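Local coordinates for protein pectate lyase/Amb allergen (Acidovorax citrulli, PDB 4HWV) that probably cleaves pectate, a plant cell-wall polysaccharide, by calcium-dependent elimination, at residues 244-258 / 268-281. Residues are numbered along the deposited sequence; the frame is centred on the assembly and turned at random.
With CA (calcium ion), chain C.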
# COMPACT_ATOMS: atom_id res chain seq x y z
N PHE A 244 3.09 -9.84 -8.99
CA PHE A 244 2.91 -10.31 -7.61
C PHE A 244 3.55 -9.30 -6.68
O PHE A 244 4.67 -8.85 -6.94
CB PHE A 244 3.66 -11.62 -7.37
CG PHE A 244 3.20 -12.78 -8.21
CD1 PHE A 244 3.67 -12.97 -9.50
CD2 PHE A 244 2.35 -13.73 -7.66
CE1 PHE A 244 3.26 -14.07 -10.24
CE2 PHE A 244 1.95 -14.83 -8.40
CZ PHE A 244 2.40 -14.99 -9.69
N SER A 245 2.89 -8.98 -5.57
CA SER A 245 3.46 -8.06 -4.57
C SER A 245 2.72 -8.17 -3.25
O SER A 245 1.70 -8.85 -3.17
CB SER A 245 3.35 -6.61 -5.04
OG SER A 245 2.02 -6.17 -4.96
N ASP A 246 3.22 -7.47 -2.24
CA ASP A 246 2.50 -7.35 -0.97
C ASP A 246 1.42 -6.26 -1.00
O ASP A 246 0.94 -5.84 0.06
CB ASP A 246 3.46 -7.12 0.19
CG ASP A 246 4.25 -8.37 0.55
OD1 ASP A 246 3.89 -9.47 0.05
OD2 ASP A 246 5.21 -8.24 1.35
N GLY A 247 1.04 -5.81 -2.19
CA GLY A 247 0.04 -4.76 -2.29
C GLY A 247 0.43 -3.55 -1.48
O GLY A 247 1.60 -3.16 -1.46
N ASP A 248 -0.54 -2.96 -0.78
CA ASP A 248 -0.27 -1.75 -0.01
C ASP A 248 -0.14 -2.02 1.49
O ASP A 248 -0.28 -1.09 2.28
CB ASP A 248 -1.32 -0.66 -0.30
CG ASP A 248 -2.66 -0.99 0.32
OD1 ASP A 248 -2.90 -2.18 0.63
OD2 ASP A 248 -3.48 -0.06 0.49
N ARG A 249 0.12 -3.27 1.88
CA ARG A 249 0.46 -3.58 3.26
C ARG A 249 1.88 -4.13 3.31
O ARG A 249 2.10 -5.34 3.44
CB ARG A 249 -0.54 -4.55 3.88
CG ARG A 249 -1.85 -3.87 4.25
CD ARG A 249 -2.80 -4.77 5.04
NE ARG A 249 -3.30 -5.85 4.20
CZ ARG A 249 -4.27 -6.69 4.56
NH1 ARG A 249 -4.83 -6.61 5.78
NH2 ARG A 249 -4.69 -7.58 3.69
N HIS A 250 2.85 -3.23 3.20
CA HIS A 250 4.25 -3.63 3.27
C HIS A 250 4.62 -4.00 4.70
O HIS A 250 4.08 -3.44 5.66
CB HIS A 250 5.15 -2.50 2.79
CG HIS A 250 5.07 -2.25 1.32
ND1 HIS A 250 5.90 -1.37 0.67
CD2 HIS A 250 4.27 -2.79 0.37
CE1 HIS A 250 5.61 -1.37 -0.62
NE2 HIS A 250 4.63 -2.23 -0.83
N ASP A 251 5.58 -4.91 4.82
CA ASP A 251 6.02 -5.40 6.12
C ASP A 251 6.49 -4.30 7.07
O ASP A 251 6.37 -4.42 8.28
CB ASP A 251 7.15 -6.40 5.95
CG ASP A 251 6.72 -7.65 5.23
OD1 ASP A 251 5.49 -7.85 5.05
OD2 ASP A 251 7.61 -8.42 4.83
N HIS A 252 7.01 -3.23 6.48
CA HIS A 252 7.47 -2.06 7.23
C HIS A 252 6.39 -1.49 8.14
O HIS A 252 6.70 -0.87 9.17
CB HIS A 252 7.97 -1.01 6.22
CG HIS A 252 8.78 0.10 6.81
ND1 HIS A 252 8.21 1.29 7.21
CD2 HIS A 252 10.11 0.22 7.03
CE1 HIS A 252 9.16 2.09 7.67
NE2 HIS A 252 10.32 1.47 7.56
N ALA A 253 5.12 -1.70 7.80
CA ALA A 253 4.00 -1.17 8.60
C ALA A 253 3.76 -1.95 9.89
O ALA A 253 3.01 -1.50 10.76
CB ALA A 253 2.71 -1.16 7.79
N PHE A 254 4.38 -3.13 10.00
CA PHE A 254 4.09 -4.04 11.10
C PHE A 254 5.38 -4.49 11.80
O PHE A 254 5.78 -5.64 11.71
CB PHE A 254 3.30 -5.25 10.59
CG PHE A 254 2.12 -4.87 9.75
CD1 PHE A 254 0.93 -4.44 10.34
CD2 PHE A 254 2.18 -4.95 8.36
CE1 PHE A 254 -0.15 -4.07 9.55
CE2 PHE A 254 1.10 -4.58 7.58
CZ PHE A 254 -0.06 -4.15 8.17
N PRO A 255 6.02 -3.57 12.52
CA PRO A 255 7.28 -3.85 13.22
C PRO A 255 7.07 -4.70 14.47
O PRO A 255 5.94 -5.11 14.76
CB PRO A 255 7.78 -2.45 13.60
CG PRO A 255 6.50 -1.69 13.83
CD PRO A 255 5.57 -2.18 12.73
N SER A 256 8.15 -4.95 15.20
CA SER A 256 8.06 -5.72 16.43
C SER A 256 7.09 -5.10 17.40
O SER A 256 7.02 -3.87 17.52
CB SER A 256 9.43 -5.78 17.11
OG SER A 256 9.33 -6.58 18.29
N VAL A 257 6.38 -5.95 18.12
CA VAL A 257 5.52 -5.52 19.21
C VAL A 257 6.14 -5.85 20.58
O VAL A 257 5.53 -5.62 21.63
CB VAL A 257 4.11 -6.11 19.08
CG1 VAL A 257 3.40 -5.51 17.87
CG2 VAL A 257 4.15 -7.65 19.02
N TRP A 258 7.36 -6.39 20.57
CA TRP A 258 8.08 -6.61 21.82
C TRP A 258 8.92 -5.40 22.16
O TRP A 258 9.49 -4.74 21.28
CB TRP A 258 9.02 -7.80 21.71
CG TRP A 258 8.46 -9.10 21.19
CD1 TRP A 258 9.09 -9.94 20.30
CD2 TRP A 258 7.23 -9.76 21.56
NE1 TRP A 258 8.33 -11.07 20.10
CE2 TRP A 258 7.18 -10.98 20.84
CE3 TRP A 258 6.15 -9.43 22.41
CZ2 TRP A 258 6.12 -11.88 20.95
CZ3 TRP A 258 5.09 -10.35 22.52
CH2 TRP A 258 5.09 -11.55 21.79
N SER A 268 12.92 -5.57 20.35
CA SER A 268 12.30 -4.58 19.46
C SER A 268 12.90 -4.57 18.06
O SER A 268 12.40 -3.87 17.18
CB SER A 268 12.37 -3.18 20.05
OG SER A 268 13.69 -2.66 19.99
N GLY A 269 13.96 -5.34 17.83
CA GLY A 269 14.63 -5.33 16.55
C GLY A 269 13.82 -5.89 15.39
O GLY A 269 12.84 -6.63 15.59
N GLY A 270 14.25 -5.56 14.17
CA GLY A 270 13.56 -5.98 12.96
C GLY A 270 13.42 -7.47 12.74
O GLY A 270 12.48 -7.90 12.06
N ASP A 271 14.32 -8.27 13.33
CA ASP A 271 14.19 -9.73 13.27
C ASP A 271 12.81 -10.15 13.79
O ASP A 271 12.28 -11.20 13.41
CB ASP A 271 15.24 -10.45 14.16
CG ASP A 271 16.64 -10.49 13.57
OD1 ASP A 271 16.80 -10.26 12.36
OD2 ASP A 271 17.59 -10.81 14.33
N PHE A 272 12.24 -9.34 14.67
CA PHE A 272 11.06 -9.71 15.43
C PHE A 272 9.80 -8.97 14.95
O PHE A 272 8.80 -8.92 15.66
CB PHE A 272 11.35 -9.52 16.92
CG PHE A 272 12.66 -10.14 17.32
CD1 PHE A 272 12.83 -11.52 17.25
CD2 PHE A 272 13.75 -9.36 17.71
CE1 PHE A 272 14.03 -12.11 17.57
CE2 PHE A 272 14.95 -9.96 18.04
CZ PHE A 272 15.10 -11.34 17.96
N LYS A 273 9.85 -8.45 13.72
CA LYS A 273 8.68 -7.82 13.12
C LYS A 273 7.53 -8.83 13.07
O LYS A 273 7.75 -10.05 13.00
CB LYS A 273 8.98 -7.32 11.71
CG LYS A 273 9.24 -8.44 10.70
CD LYS A 273 9.56 -7.91 9.31
CE LYS A 273 10.96 -7.32 9.29
NZ LYS A 273 11.24 -6.59 8.05
N VAL A 274 6.30 -8.32 13.11
CA VAL A 274 5.15 -9.20 13.00
C VAL A 274 4.90 -9.42 11.52
O VAL A 274 4.24 -8.64 10.84
CB VAL A 274 3.92 -8.61 13.70
CG1 VAL A 274 2.75 -9.57 13.62
CG2 VAL A 274 4.21 -8.29 15.18
N GLN A 275 5.43 -10.54 11.04
CA GLN A 275 5.40 -10.90 9.62
C GLN A 275 4.06 -11.51 9.26
O GLN A 275 3.72 -12.59 9.74
CB GLN A 275 6.54 -11.89 9.35
CG GLN A 275 6.62 -12.41 7.92
CD GLN A 275 6.69 -11.29 6.90
OE1 GLN A 275 5.66 -10.84 6.37
NE2 GLN A 275 7.90 -10.81 6.63
N HIS A 276 3.30 -10.78 8.44
CA HIS A 276 1.98 -11.21 8.01
C HIS A 276 1.98 -11.91 6.64
O HIS A 276 0.93 -12.36 6.17
CB HIS A 276 1.04 -10.00 7.93
CG HIS A 276 0.71 -9.41 9.27
ND1 HIS A 276 -0.30 -9.89 10.08
CD2 HIS A 276 1.24 -8.34 9.92
CE1 HIS A 276 -0.36 -9.16 11.18
NE2 HIS A 276 0.56 -8.22 11.11
N HIS A 277 3.15 -12.00 6.01
CA HIS A 277 3.26 -12.64 4.70
C HIS A 277 4.11 -13.88 4.77
O HIS A 277 4.85 -14.09 5.75
CB HIS A 277 3.86 -11.67 3.69
CG HIS A 277 3.03 -10.45 3.48
ND1 HIS A 277 3.44 -9.20 3.88
CD2 HIS A 277 1.79 -10.30 2.95
CE1 HIS A 277 2.49 -8.32 3.56
NE2 HIS A 277 1.48 -8.97 3.01
N ASP A 278 4.03 -14.70 3.73
CA ASP A 278 4.91 -15.85 3.63
C ASP A 278 5.58 -15.74 2.26
O ASP A 278 6.31 -14.77 2.03
CB ASP A 278 4.17 -17.19 3.84
CG ASP A 278 5.14 -18.33 4.14
OD1 ASP A 278 6.13 -18.07 4.84
OD2 ASP A 278 4.90 -19.46 3.68
N GLY A 279 5.36 -16.67 1.35
CA GLY A 279 6.01 -16.59 0.05
C GLY A 279 5.21 -15.84 -1.00
O GLY A 279 4.01 -15.58 -0.83
N LEU A 280 5.87 -15.53 -2.11
CA LEU A 280 5.11 -15.17 -3.32
C LEU A 280 4.65 -16.45 -4.02
O LEU A 280 3.45 -16.71 -4.11
CB LEU A 280 5.94 -14.29 -4.27
CG LEU A 280 6.30 -12.91 -3.70
CD1 LEU A 280 7.22 -12.14 -4.65
CD2 LEU A 280 5.04 -12.09 -3.38
N VAL A 281 5.61 -17.25 -4.48
CA VAL A 281 5.34 -18.57 -5.05
C VAL A 281 6.33 -19.54 -4.44
O VAL A 281 7.54 -19.41 -4.65
CB VAL A 281 5.45 -18.61 -6.59
CG1 VAL A 281 5.06 -20.01 -7.08
CG2 VAL A 281 4.57 -17.54 -7.24
CA CA C . 4.70 -20.80 1.66
O HOH W 1 4.02 -8.17 7.54
O HOH W 2 6.09 -7.12 9.16
O HOH W 3 10.20 -7.88 5.64
O HOH W 4 10.81 -4.15 14.47
O HOH W 5 7.26 -8.74 17.96
O HOH W 6 5.93 -22.38 3.40
O HOH W 7 4.80 -23.42 1.11
O HOH W 8 2.59 -21.58 3.06
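Asp251 takes hydrogen bonds from two side chains of 268-281. His277 ND1 gives a 2.7 Å bond to Asp251 OD1, in the ring plane and nearly along the C-O axis of the acceptor. Gln275 NE2 reaches Asp251 OD2 at 3.0 Å, from above the carboxylate plane. A bend at chi2 (54°) turns the Gln275 amide back, and its OE1 accepts from His277 N at 2.8 Å. Water links Asp251 OD2 to Lys273 NZ.

The Asp246 carboxylate stacks on one face of the His277 ring, with CG 3.4 Å above its centre. Asp246 OD1 is hydrogen-bonded to His300, and His277 NE2 to Asp204.

One aromatic pair forms: His276 turns its edge to a face of Phe254 (T-shaped), centroids 4.7 Å apart and planes at 68°. Ala253 CB lies over the rim of the opposite face. Apolar contacts include Val257 CG2 with Val274 CG2 and, at the strand end, Phe244 CE2 with Val281 CG2, each 3.9 Å apart.

The contact joins strand 243-245 of the parallel beta-helix and its following loop to the loop carrying Asp278, a calcium ligand with Asp227 and Asp282. The in-plane bond to Asp251, the stacked Asp246 carboxylate and the bond to Asp204 probably limit rotation of the His277 ring, one residue before that ligand.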